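Local atomic coordinates of genome polyprotein (Rhinovirus C, PDB entry 6KU8), a protein that probably cleaves the viral polyprotein as a 3C cysteine protease of the chymotrypsin-like type, and binds the inhibitor rupintrivir. Residues N17-T22 with T51-E56; D70-I75 with S131-C136; F92-Q97 with N159-H164. All coordinates share one frame; numbering follows the deposited sequence.

Interaction 1 (N17-T22 with T51-E56)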
loop_
_atom_site.group_PDB
_atom_site.type_symbol
_atom_site.label_atom_id
_atom_site.label_comp_id
_atom_site.label_asym_id
_atom_site.label_seq_id
_atom_site.Cartn_x
_atom_site.Cartn_y
_atom_site.Cartn_z
ATOM N N ASN A 17 -2.096 -8.321 -9.167
ATOM C CA ASN A 17 -1.008 -8.170 -8.210
ATOM C C ASN A 17 -1.432 -8.074 -6.747
ATOM O O ASN A 17 -0.557 -8.093 -5.879
ATOM C CB ASN A 17 -0.167 -6.928 -8.556
ATOM C CG ASN A 17 1.122 -7.263 -9.338
ATOM O OD1 ASN A 17 1.261 -8.342 -9.938
ATOM N ND2 ASN A 17 2.072 -6.330 -9.321
ATOM N N CYS A 18 -2.719 -7.984 -6.439
ATOM C CA CYS A 18 -3.164 -7.738 -5.075
ATOM C C CYS A 18 -3.821 -8.969 -4.465
ATOM O O CYS A 18 -4.488 -9.745 -5.154
ATOM C CB CYS A 18 -4.114 -6.535 -5.033
ATOM S SG CYS A 18 -3.197 -4.970 -5.400
ATOM N N HIS A 19 -3.636 -9.112 -3.152
ATOM C CA HIS A 19 -4.087 -10.254 -2.375
ATOM C C HIS A 19 -4.532 -9.787 -0.997
ATOM O O HIS A 19 -4.081 -8.748 -0.493
ATOM C CB HIS A 19 -2.982 -11.308 -2.248
ATOM C CG HIS A 19 -2.460 -11.769 -3.572
ATOM N ND1 HIS A 19 -2.945 -12.888 -4.213
ATOM C CD2 HIS A 19 -1.542 -11.223 -4.406
ATOM C CE1 HIS A 19 -2.326 -13.032 -5.372
ATOM N NE2 HIS A 19 -1.469 -12.035 -5.514
ATOM N N VAL A 20 -5.420 -10.569 -0.393
ATOM C CA VAL A 20 -5.903 -10.303 0.956
ATOM C C VAL A 20 -4.906 -10.898 1.934
ATOM O O VAL A 20 -4.661 -12.107 1.923
ATOM C CB VAL A 20 -7.299 -10.904 1.181
ATOM C CG1 VAL A 20 -7.751 -10.660 2.602
ATOM C CG2 VAL A 20 -8.311 -10.379 0.154
ATOM N N ILE A 21 -4.340 -10.059 2.787
ATOM C CA ILE A 21 -3.426 -10.502 3.831
ATOM C C ILE A 21 -4.160 -10.370 5.155
ATOM O O ILE A 21 -4.791 -9.341 5.423
ATOM C CB ILE A 21 -2.119 -9.686 3.811
ATOM C CG1 ILE A 21 -0.959 -10.488 4.399
ATOM C CG2 ILE A 21 -2.289 -8.390 4.568
ATOM C CD1 ILE A 21 0.418 -9.939 3.999
ATOM N N THR A 22 -4.121 -11.427 5.960
ATOM C CA THR A 22 -4.843 -11.487 7.224
ATOM C C THR A 22 -3.811 -11.613 8.330
ATOM O O THR A 22 -2.993 -12.536 8.306
ATOM C CB THR A 22 -5.816 -12.672 7.261
ATOM O OG1 THR A 22 -6.734 -12.579 6.167
ATOM C CG2 THR A 22 -6.620 -12.683 8.572
ATOM N N THR A 51 -0.758 -14.924 6.376
ATOM C CA THR A 51 -1.916 -15.499 5.702
ATOM C C THR A 51 -2.240 -14.653 4.478
ATOM O O THR A 51 -2.660 -13.497 4.606
ATOM C CB THR A 51 -3.110 -15.557 6.644
ATOM O OG1 THR A 51 -2.711 -16.180 7.867
ATOM C CG2 THR A 51 -4.239 -16.365 6.012
ATOM N N ILE A 52 -2.050 -15.232 3.295
ATOM C CA ILE A 52 -2.369 -14.591 2.027
ATOM C C ILE A 52 -3.456 -15.414 1.349
ATOM O O ILE A 52 -3.282 -16.620 1.140
ATOM C CB ILE A 52 -1.132 -14.476 1.135
ATOM C CG1 ILE A 52 -0.055 -13.649 1.851
ATOM C CG2 ILE A 52 -1.499 -13.866 -0.202
ATOM C CD1 ILE A 52 1.253 -13.614 1.109
ATOM N N ASP A 53 -4.572 -14.764 1.010
ATOM C CA ASP A 53 -5.723 -15.437 0.403
ATOM C C ASP A 53 -6.048 -16.736 1.148
ATOM O O ASP A 53 -6.315 -17.778 0.547
ATOM C CB ASP A 53 -5.493 -15.702 -1.095
ATOM C CG ASP A 53 -5.315 -14.418 -1.911
ATOM O OD1 ASP A 53 -5.830 -13.365 -1.478
ATOM O OD2 ASP A 53 -4.659 -14.455 -2.988
ATOM N N GLY A 54 -6.002 -16.675 2.475
ATOM C CA GLY A 54 -6.382 -17.803 3.300
ATOM C C GLY A 54 -5.349 -18.898 3.448
ATOM O O GLY A 54 -5.663 -19.944 4.026
ATOM N N ARG A 55 -4.128 -18.706 2.961
ATOM C CA ARG A 55 -3.084 -19.718 3.087
ATOM C C ARG A 55 -1.856 -19.129 3.766
ATOM O O ARG A 55 -1.539 -17.951 3.587
ATOM C CB ARG A 55 -2.682 -20.277 1.718
ATOM C CG ARG A 55 -3.779 -21.031 0.983
ATOM C CD ARG A 55 -3.477 -21.073 -0.500
ATOM N NE ARG A 55 -2.042 -21.005 -0.760
ATOM C CZ ARG A 55 -1.351 -19.879 -0.952
ATOM N NH1 ARG A 55 -1.957 -18.688 -0.905
ATOM N NH2 ARG A 55 -0.042 -19.942 -1.178
ATOM N N GLU A 56 -1.140 -19.963 4.525
ATOM C CA GLU A 56 0.089 -19.505 5.166
ATOM C C GLU A 56 1.216 -19.461 4.145
ATOM O O GLU A 56 1.477 -20.444 3.448
ATOM C CB GLU A 56 0.485 -20.396 6.347
ATOM C CG GLU A 56 -0.527 -20.405 7.489
ATOM C CD GLU A 56 -0.770 -19.023 8.070
ATOM O OE1 GLU A 56 0.178 -18.417 8.622
ATOM O OE2 GLU A 56 -1.913 -18.537 7.953
HETATM O O HOH W 1 -5.840 -14.015 3.917
HETATM O O HOH W 2 -0.837 -13.691 9.181
#
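His-19 and Asp-53 carry the polar half of this contact, in which one carboxylate serves both a side chain and the main chain of the facing strand. His-19 ND1 donates to Asp-53 OD2 over 2.6 Å in a nearly straight bond. The acceptor lies close to the imidazole plane, at the ring's edge, although ring and carboxylate are turned 45° against each other. The other oxygen, Asp-53 OD1, takes the proton of Val-20 N at 3.0 Å. Both donors come to the syn side of the carboxylate, each somewhat out of its plane. Asp-53 CG is set beside its own backbone N (chi1 -62°), with the carboxylate turned to the facing strand.

Backbone bonds continue the pairing. Asp-53 N donates to Val-20 O at 2.8 Å, and Thr-22 N to Thr-51 O at 2.9 Å, on either side of the antiparallel non-hydrogen-bonded pair Ile-21 and Ile-52. A CA-H...O contact runs from Ile-21 CA to Thr-51 O at 3.2 Å. One water joins Val-20 O, Thr-22 OG1 and Gly-54 N, tying the type I' turn from Ile-52 to Arg-55 to the strand.

Apolar contact is modest. Ile-52 CG2 rests 3.6 Å from His-19 CB, while Ile-52 CG1 meets Ile-21 CG1 at 4.2 Å. These isoleucines lie on the same face, where Ile-21 packs on Leu-78 and Ile-52 on Leu-80 of strand 75-80.

Strands 18-23 and 49-52 stand at the two ends of the strand order, so their pairing closes the six-stranded barrel. With a carboxylate at its ND1 edge, His-19 probably keeps that nitrogen protonated, and a positive imidazolium would be favoured there. The two-pronged acceptor fixes both the imidazole and the strand's backbone where the pairing runs out into the turn.

Interaction 2 (D70-I75 with S131-C136). With AG7 (4-{2-(4-fluoro-benzyl)-6-methyl-5-[(5-methyl-isoxazole-3-carbonyl)-amino]-4-oxo-heptanoylamino}-5-(2-oxo-pyrrolidin-3-yl)-pentanoic acid ethyl ester), chain B.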
loop_
_atom_site.group_PDB
_atom_site.type_symbol
_atom_site.label_atom_id
_atom_site.label_comp_id
_atom_site.label_asym_id
_atom_site.label_seq_id
_atom_site.Cartn_x
_atom_site.Cartn_y
_atom_site.Cartn_z
ATOM N N ASP A 70 15.330 7.379 10.278
ATOM C CA ASP A 70 14.745 6.207 10.926
ATOM C C ASP A 70 13.289 6.428 11.324
ATOM O O ASP A 70 12.796 5.800 12.264
ATOM C CB ASP A 70 15.573 5.773 12.141
ATOM C CG ASP A 70 16.913 5.175 11.745
ATOM O OD1 ASP A 70 17.095 4.884 10.542
ATOM O OD2 ASP A 70 17.785 4.996 12.626
ATOM N N THR A 71 12.584 7.306 10.607
ATOM C CA THR A 71 11.148 7.476 10.792
ATOM C C THR A 71 10.396 6.511 9.880
ATOM O O THR A 71 10.704 6.405 8.691
ATOM C CB THR A 71 10.723 8.916 10.497
ATOM O OG1 THR A 71 11.459 9.814 11.342
ATOM C CG2 THR A 71 9.221 9.098 10.735
ATOM N N ASP A 72 9.410 5.816 10.443
ATOM C CA ASP A 72 8.597 4.883 9.671
ATOM C C ASP A 72 7.987 5.546 8.445
ATOM O O ASP A 72 7.441 6.646 8.521
ATOM C CB ASP A 72 7.477 4.334 10.545
ATOM C CG ASP A 72 7.943 3.239 11.457
ATOM O OD1 ASP A 72 8.708 2.380 10.981
ATOM O OD2 ASP A 72 7.535 3.233 12.637
ATOM N N THR A 73 8.072 4.862 7.306
ATOM C CA THR A 73 7.255 5.225 6.156
ATOM C C THR A 73 5.873 4.578 6.201
ATOM O O THR A 73 5.009 4.950 5.400
ATOM C CB THR A 73 7.935 4.815 4.842
ATOM O OG1 THR A 73 7.976 3.380 4.764
ATOM C CG2 THR A 73 9.340 5.380 4.748
ATOM N N GLU A 74 5.652 3.610 7.090
ATOM C CA GLU A 74 4.457 2.768 7.171
ATOM C C GLU A 74 4.454 1.718 6.062
ATOM O O GLU A 74 3.469 0.963 5.933
ATOM C CB GLU A 74 3.148 3.575 7.090
ATOM C CG GLU A 74 2.232 3.510 8.299
ATOM C CD GLU A 74 2.312 2.207 9.097
ATOM O OE1 GLU A 74 3.178 2.110 9.978
ATOM O OE2 GLU A 74 1.483 1.305 8.884
ATOM N N ILE A 75 5.504 1.644 5.251
ATOM C CA ILE A 75 5.641 0.624 4.224
ATOM C C ILE A 75 6.604 -0.455 4.697
ATOM O O ILE A 75 7.743 -0.167 5.090
ATOM C CB ILE A 75 6.121 1.224 2.895
ATOM C CG1 ILE A 75 5.015 2.071 2.274
ATOM C CG2 ILE A 75 6.555 0.109 1.957
ATOM C CD1 ILE A 75 5.509 2.974 1.218
ATOM N N SER A 131 -1.620 7.371 15.151
ATOM C CA SER A 131 -1.766 6.554 16.357
ATOM C C SER A 131 -0.509 6.614 17.225
ATOM O O SER A 131 -0.001 5.600 17.705
ATOM C CB SER A 131 -2.105 5.107 15.998
ATOM O OG SER A 131 -3.318 5.032 15.270
ATOM N N GLY A 132 0.008 7.827 17.411
ATOM C CA GLY A 132 1.175 8.043 18.238
ATOM C C GLY A 132 2.511 7.752 17.588
ATOM O O GLY A 132 3.552 8.033 18.204
ATOM N N ASN A 133 2.534 7.222 16.364
ATOM C CA ASN A 133 3.796 6.875 15.718
ATOM C C ASN A 133 4.114 7.860 14.598
ATOM O O ASN A 133 3.344 7.970 13.629
ATOM C CB ASN A 133 3.745 5.447 15.175
ATOM C CG ASN A 133 5.108 4.946 14.751
ATOM O OD1 ASN A 133 6.070 5.069 15.496
ATOM N ND2 ASN A 133 5.206 4.422 13.538
ATOM N N PRO A 134 5.222 8.595 14.686
ATOM C CA PRO A 134 5.617 9.476 13.578
ATOM C C PRO A 134 5.777 8.698 12.275
ATOM O O PRO A 134 6.421 7.646 12.229
ATOM C CB PRO A 134 6.949 10.070 14.055
ATOM C CG PRO A 134 6.920 9.936 15.556
ATOM C CD PRO A 134 6.149 8.675 15.832
ATOM N N THR A 135 5.177 9.223 11.211
ATOM C CA THR A 135 5.163 8.558 9.915
ATOM C C THR A 135 5.493 9.590 8.848
ATOM O O THR A 135 4.832 10.628 8.776
ATOM C CB THR A 135 3.792 7.913 9.647
ATOM O OG1 THR A 135 3.413 7.091 10.765
ATOM C CG2 THR A 135 3.835 7.061 8.390
ATOM N N CYS A 136 6.508 9.319 8.025
ATOM C CA CYS A 136 6.996 10.312 7.077
ATOM C C CYS A 136 6.487 10.039 5.661
ATOM O O CYS A 136 5.870 9.013 5.375
ATOM C CB CYS A 136 8.530 10.341 7.089
ATOM S SG CYS A 136 9.262 8.823 6.446
HETATM C C01 AG7 B . -5.127 5.422 12.117
HETATM C C02 AG7 B . -4.504 4.085 12.480
HETATM O O03 AG7 B . -5.601 5.707 11.054
HETATM C C04 AG7 B . -4.102 3.221 11.292
HETATM C C05 AG7 B . -3.160 2.200 11.906
HETATM C C06 AG7 B . -1.757 2.797 12.096
HETATM C C07 AG7 B . -1.126 3.434 11.039
HETATM C C08 AG7 B . 0.138 3.976 11.207
HETATM C C09 AG7 B . 0.782 3.891 12.437
HETATM C C10 AG7 B . 0.153 3.256 13.499
HETATM C C11 AG7 B . -1.114 2.710 13.331
HETATM N N12 AG7 B . -5.689 2.514 9.329
HETATM C C13 AG7 B . -7.019 1.998 8.958
HETATM C C14 AG7 B . -7.571 3.051 8.010
HETATM C C15 AG7 B . -7.994 4.336 8.819
HETATM C C16 AG7 B . -8.906 5.260 7.861
HETATM N N17 AG7 B . -9.887 5.773 8.587
HETATM O O18 AG7 B . -8.713 5.444 6.707
HETATM C C19 AG7 B . -7.157 0.588 8.370
HETATM C C20 AG7 B . -6.083 -0.352 8.940
HETATM C C21 AG7 B . -6.901 -1.037 10.011
HETATM O O22 AG7 B . -6.346 -1.361 11.245
HETATM O O23 AG7 B . -8.041 -1.245 9.772
HETATM C C47 AG7 B . -5.407 2.644 10.748
HETATM O O48 AG7 B . -6.245 2.305 11.513
HETATM C C50 AG7 B . -7.292 -1.934 12.097
HETATM C C53 AG7 B . -6.553 -2.586 13.264
HETATM C C57 AG7 B . -5.073 6.362 13.307
HETATM N N58 AG7 B . -5.458 7.659 12.902
HETATM C C59 AG7 B . -4.824 8.767 13.527
HETATM O O60 AG7 B . -3.975 8.727 14.362
HETATM C C78 AG7 B . -6.063 5.928 14.389
HETATM C C81 AG7 B . -5.908 6.712 15.698
HETATM F F1 AG7 B . 2.029 4.435 12.594
HETATM C C82 AG7 B . -7.491 6.069 13.850
HETATM C C83 AG7 B . -9.770 5.276 10.019
HETATM C C84 AG7 B . -8.751 4.051 9.892
HETATM C C1 AG7 B . -5.417 10.012 12.985
HETATM O O HOH W 3 8.597 6.499 13.145
HETATM O O HOH W 4 5.311 7.019 3.592
HETATM O O HOH W 5 3.743 4.634 11.276
#
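Asp-72 and Asn-133 reach across at about a right angle, their carboxylate and amide planes turned 56° apart. Asn-133 ND2 donates to Asp-72 OD2 at 2.8 Å, a nearly straight bond that stays in the amide plane and meets the carboxylate on its anti side. CG of Asn-133, anti to the backbone N (chi1 -168°), carries the amide toward Asp-72. The same amide donates to a water, 2.7 Å from Asn-133 ND2, that gives a proton to Glu-74 OE1 and lies beside Thr-135 OG1.

Glu-74 and Thr-135 approach obliquely through carbon, CB of Glu-74 lying 3.8 Å from CG2 of Thr-135. The carboxylate of Glu-74 lies against the fluorobenzyl ring of the inhibitor, its CD 3.5 Å from AG7 C08, while OE2 bonds to His-43. Asn-133 CB comes within 3.3 Å of AG7 F1, and Ser-131 N donates to AG7 O60 at 2.8 Å.

On the other flank, CG2 of Thr-71 lies 3.5 Å from Pro-134 O and touches CB of Pro-134 and of Cys-136. In the backbone, Cys-136 N donates to Asp-72 O at 2.9 Å. Thr-73 points its CB away, though its CG2 still touches Cys-136 SG; its OG1 accepts from Ile-75 N in an ST turn and bonds to Leu-65 O.

The contact lines the inhibitor pocket directly, with Asp-72 behind Asn-133 as second shell. Cys-150, His-43 and Glu-74 have geometry consistent with the Cys-His-Glu triad of 3C proteases. Through the shared water, Asn-133 probably helps orient Glu-74, so the polar network probably links the pocket wall to the Glu-74 carboxylate.

Interaction 3 (F92-Q97 with N159-H164). With AG7 (4-{2-(4-fluoro-benzyl)-6-methyl-5-[(5-methyl-isoxazole-3-carbonyl)-amino]-4-oxo-heptanoylamino}-5-(2-oxo-pyrrolidin-3-yl)-pentanoic acid ethyl ester), chain B.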
loop_
_atom_site.group_PDB
_atom_site.type_symbol
_atom_site.label_atom_id
_atom_site.label_comp_id
_atom_site.label_asym_id
_atom_site.label_seq_id
_atom_site.Cartn_x
_atom_site.Cartn_y
_atom_site.Cartn_z
ATOM N N PHE A 92 5.593 2.157 -13.236
ATOM C CA PHE A 92 4.478 3.059 -12.955
ATOM C C PHE A 92 4.599 3.728 -11.598
ATOM O O PHE A 92 3.774 4.588 -11.267
ATOM C CB PHE A 92 3.143 2.302 -13.025
ATOM C CG PHE A 92 2.995 1.444 -14.246
ATOM C CD1 PHE A 92 2.988 2.007 -15.510
ATOM C CD2 PHE A 92 2.847 0.069 -14.124
ATOM C CE1 PHE A 92 2.841 1.213 -16.637
ATOM C CE2 PHE A 92 2.697 -0.729 -15.236
ATOM C CZ PHE A 92 2.693 -0.163 -16.497
ATOM N N ILE A 93 5.603 3.364 -10.800
ATOM C CA ILE A 93 5.816 3.914 -9.485
ATOM C C ILE A 93 6.661 5.177 -9.618
ATOM O O ILE A 93 7.747 5.106 -10.236
ATOM C CB ILE A 93 6.483 2.894 -8.548
ATOM C CG1 ILE A 93 5.577 1.661 -8.395
ATOM C CG2 ILE A 93 6.804 3.502 -7.193
ATOM C CD1 ILE A 93 6.081 0.634 -7.381
ATOM N N PRO A 94 6.236 6.323 -9.099
ATOM C CA PRO A 94 6.981 7.567 -9.320
ATOM C C PRO A 94 8.363 7.500 -8.700
ATOM O O PRO A 94 8.613 6.731 -7.768
ATOM C CB PRO A 94 6.129 8.632 -8.617
ATOM C CG PRO A 94 4.756 8.018 -8.508
ATOM C CD PRO A 94 5.027 6.551 -8.283
ATOM N N GLU A 95 9.256 8.361 -9.200
ATOM C CA GLU A 95 10.576 8.475 -8.593
ATOM C C GLU A 95 10.611 9.438 -7.413
ATOM O O GLU A 95 11.451 9.276 -6.521
ATOM C CB GLU A 95 11.611 8.895 -9.645
ATOM C CG GLU A 95 12.009 7.730 -10.547
ATOM C CD GLU A 95 13.166 8.058 -11.460
ATOM O OE1 GLU A 95 13.110 9.094 -12.157
ATOM O OE2 GLU A 95 14.133 7.275 -11.475
ATOM N N HIS A 96 9.720 10.427 -7.373
ATOM C CA HIS A 96 9.707 11.401 -6.294
ATOM C C HIS A 96 8.274 11.649 -5.845
ATOM O O HIS A 96 7.307 11.264 -6.511
ATOM C CB HIS A 96 10.369 12.726 -6.717
ATOM C CG HIS A 96 11.804 12.585 -7.119
ATOM N ND1 HIS A 96 12.818 12.385 -6.205
ATOM C CD2 HIS A 96 12.397 12.615 -8.337
ATOM C CE1 HIS A 96 13.974 12.298 -6.842
ATOM N NE2 HIS A 96 13.745 12.431 -8.137
ATOM N N GLN A 97 8.145 12.318 -4.704
ATOM C CA GLN A 97 6.840 12.783 -4.266
ATOM C C GLN A 97 6.367 13.906 -5.173
ATOM O O GLN A 97 7.145 14.796 -5.523
ATOM C CB GLN A 97 6.912 13.261 -2.822
ATOM C CG GLN A 97 7.080 12.146 -1.818
ATOM C CD GLN A 97 7.101 12.677 -0.403
ATOM O OE1 GLN A 97 8.139 12.654 0.267
ATOM N NE2 GLN A 97 5.957 13.182 0.054
ATOM N N ASN A 159 -0.093 5.291 -13.088
ATOM C CA ASN A 159 0.569 5.930 -11.950
ATOM C C ASN A 159 0.179 5.201 -10.669
ATOM O O ASN A 159 -0.988 5.239 -10.265
ATOM C CB ASN A 159 0.190 7.408 -11.859
ATOM C CG ASN A 159 0.479 8.175 -13.135
ATOM O OD1 ASN A 159 1.599 8.180 -13.609
ATOM N ND2 ASN A 159 -0.531 8.860 -13.667
ATOM N N ILE A 160 1.135 4.542 -10.030
ATOM C CA ILE A 160 0.874 3.765 -8.813
ATOM C C ILE A 160 1.652 4.448 -7.695
ATOM O O ILE A 160 2.880 4.329 -7.618
ATOM C CB ILE A 160 1.265 2.286 -8.964
ATOM C CG1 ILE A 160 0.562 1.653 -10.179
ATOM C CG2 ILE A 160 0.914 1.511 -7.673
ATOM C CD1 ILE A 160 1.100 0.280 -10.542
ATOM N N VAL A 161 0.939 5.157 -6.830
ATOM C CA VAL A 161 1.513 6.304 -6.154
ATOM C C VAL A 161 1.573 6.155 -4.637
ATOM O O VAL A 161 2.422 6.806 -4.001
ATOM C CB VAL A 161 0.715 7.555 -6.581
ATOM C CG1 VAL A 161 0.039 8.278 -5.437
ATOM C CG2 VAL A 161 1.535 8.445 -7.510
ATOM N N ALA A 162 0.757 5.298 -4.029
ATOM C CA ALA A 162 0.798 5.119 -2.579
ATOM C C ALA A 162 -0.012 3.885 -2.208
ATOM O O ALA A 162 -0.767 3.357 -3.022
ATOM C CB ALA A 162 0.251 6.350 -1.833
ATOM N N ILE A 163 0.186 3.408 -0.975
ATOM C CA ILE A 163 -0.754 2.498 -0.332
ATOM C C ILE A 163 -1.401 3.235 0.835
ATOM O O ILE A 163 -0.747 4.021 1.536
ATOM C CB ILE A 163 -0.091 1.181 0.125
ATOM C CG1 ILE A 163 0.965 1.462 1.207
ATOM C CG2 ILE A 163 0.450 0.412 -1.115
ATOM C CD1 ILE A 163 1.502 0.203 1.895
ATOM N N HIS A 164 -2.690 2.997 1.022
ATOM C CA HIS A 164 -3.440 3.689 2.054
ATOM C C HIS A 164 -3.020 3.195 3.432
ATOM O O HIS A 164 -2.962 1.982 3.665
ATOM C CB HIS A 164 -4.937 3.460 1.866
ATOM C CG HIS A 164 -5.752 4.230 2.841
ATOM N ND1 HIS A 164 -5.865 5.600 2.777
ATOM C CD2 HIS A 164 -6.409 3.846 3.960
ATOM C CE1 HIS A 164 -6.602 6.024 3.788
ATOM N NE2 HIS A 164 -6.934 4.981 4.526
HETATM C C01 AG7 B . -5.127 5.422 12.117
HETATM C C02 AG7 B . -4.504 4.085 12.480
HETATM O O03 AG7 B . -5.601 5.707 11.054
HETATM C C04 AG7 B . -4.102 3.221 11.292
HETATM C C05 AG7 B . -3.160 2.200 11.906
HETATM C C06 AG7 B . -1.757 2.797 12.096
HETATM C C07 AG7 B . -1.126 3.434 11.039
HETATM C C08 AG7 B . 0.138 3.976 11.207
HETATM C C09 AG7 B . 0.782 3.891 12.437
HETATM C C10 AG7 B . 0.153 3.256 13.499
HETATM C C11 AG7 B . -1.114 2.710 13.331
HETATM N N12 AG7 B . -5.689 2.514 9.329
HETATM C C13 AG7 B . -7.019 1.998 8.958
HETATM C C14 AG7 B . -7.571 3.051 8.010
HETATM C C15 AG7 B . -7.994 4.336 8.819
HETATM C C16 AG7 B . -8.906 5.260 7.861
HETATM N N17 AG7 B . -9.887 5.773 8.587
HETATM O O18 AG7 B . -8.713 5.444 6.707
HETATM C C19 AG7 B . -7.157 0.588 8.370
HETATM C C20 AG7 B . -6.083 -0.352 8.940
HETATM C C21 AG7 B . -6.901 -1.037 10.011
HETATM O O22 AG7 B . -6.346 -1.361 11.245
HETATM O O23 AG7 B . -8.041 -1.245 9.772
HETATM C C47 AG7 B . -5.407 2.644 10.748
HETATM O O48 AG7 B . -6.245 2.305 11.513
HETATM C C50 AG7 B . -7.292 -1.934 12.097
HETATM C C53 AG7 B . -6.553 -2.586 13.264
HETATM C C57 AG7 B . -5.073 6.362 13.307
HETATM N N58 AG7 B . -5.458 7.659 12.902
HETATM C C59 AG7 B . -4.824 8.767 13.527
HETATM O O60 AG7 B . -3.975 8.727 14.362
HETATM C C78 AG7 B . -6.063 5.928 14.389
HETATM C C81 AG7 B . -5.908 6.712 15.698
HETATM F F1 AG7 B . 2.029 4.435 12.594
HETATM C C82 AG7 B . -7.491 6.069 13.850
HETATM C C83 AG7 B . -9.770 5.276 10.019
HETATM C C84 AG7 B . -8.751 4.051 9.892
HETATM C C1 AG7 B . -5.417 10.012 12.985
HETATM O O HOH W 6 3.960 7.158 -12.258
#
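Phe-92 and Ile-160 meet through both backbone and side chain. Ile-160 N donates to Phe-92 O at 2.9 Å; the N-H points almost straight at the oxygen (174°), yet stands 45° out of the carbonyl plane. Beside this bond, Phe-92 CB packs on Ile-160 CD1 at 3.8 Å, and the aromatic ring leads away toward Phe-9, with which it makes an edge-to-face contact. Ile-160 O is approached by carbons instead, Ile-93 CA at 3.5 Å with its hydrogen turned to the oxygen, and Pro-94 CD at 3.2 Å.

Pro-94 and Val-161 cross at about a right angle. The 3.4 Å between Pro-94 CG and Val-161 CG2 is unusually short, and the unstaggered chi1 of Val-161 (120°) is likewise doubtful. A water donating to Phe-92 O at 2.8 Å also donates to Asn-159 OD1, and Asn-159 ND2 is held by Asn-156.

Further out, Trp-100 touches Pro-94, Asn-159 and Val-161, and Arg-179 bonds to Ile-93 O. The loop is thus fixed between strand 159-167 and the chain's C-terminal residues. At the other end of the strand, His-164 NE2 donates to the lactam oxygen of the inhibitor, AG7 O18, at 2.9 Å, while its ND1 is bonded to the Tyr-141 hydroxyl.

The strand carries a classic bulge at Val-161 and Ala-162, opposite Ile-154. The whole is characteristic of the chymotrypsin-like fold: an interdomain connection laid on the C-terminal sheet, whose strand runs on to the histidine that, as in other 3C proteases, probably lines S1; the lactam stands in for the P1 glutamine.

Interaction 1 completes the N-terminal six-stranded barrel and closes along the chain before the others open. Its centre is 24 Å from that of interaction 2 and 22 Å from that of interaction 3, which lies across the chain's centre. Interactions 2 and 3 alternate in sequence, each joining a segment from residues 70-97 to the C-terminal seven-stranded sheet; their centres are 18 Å apart, and they touch where Ile-75 CG1 packs on Ile-163 CD1 at 4.0 Å. Both reach the bound inhibitor. The barrel is thus sealed on itself, while interaction 2 joins the two halves beside the inhibitor and interaction 3 fixes the connector to the C-terminal sheet.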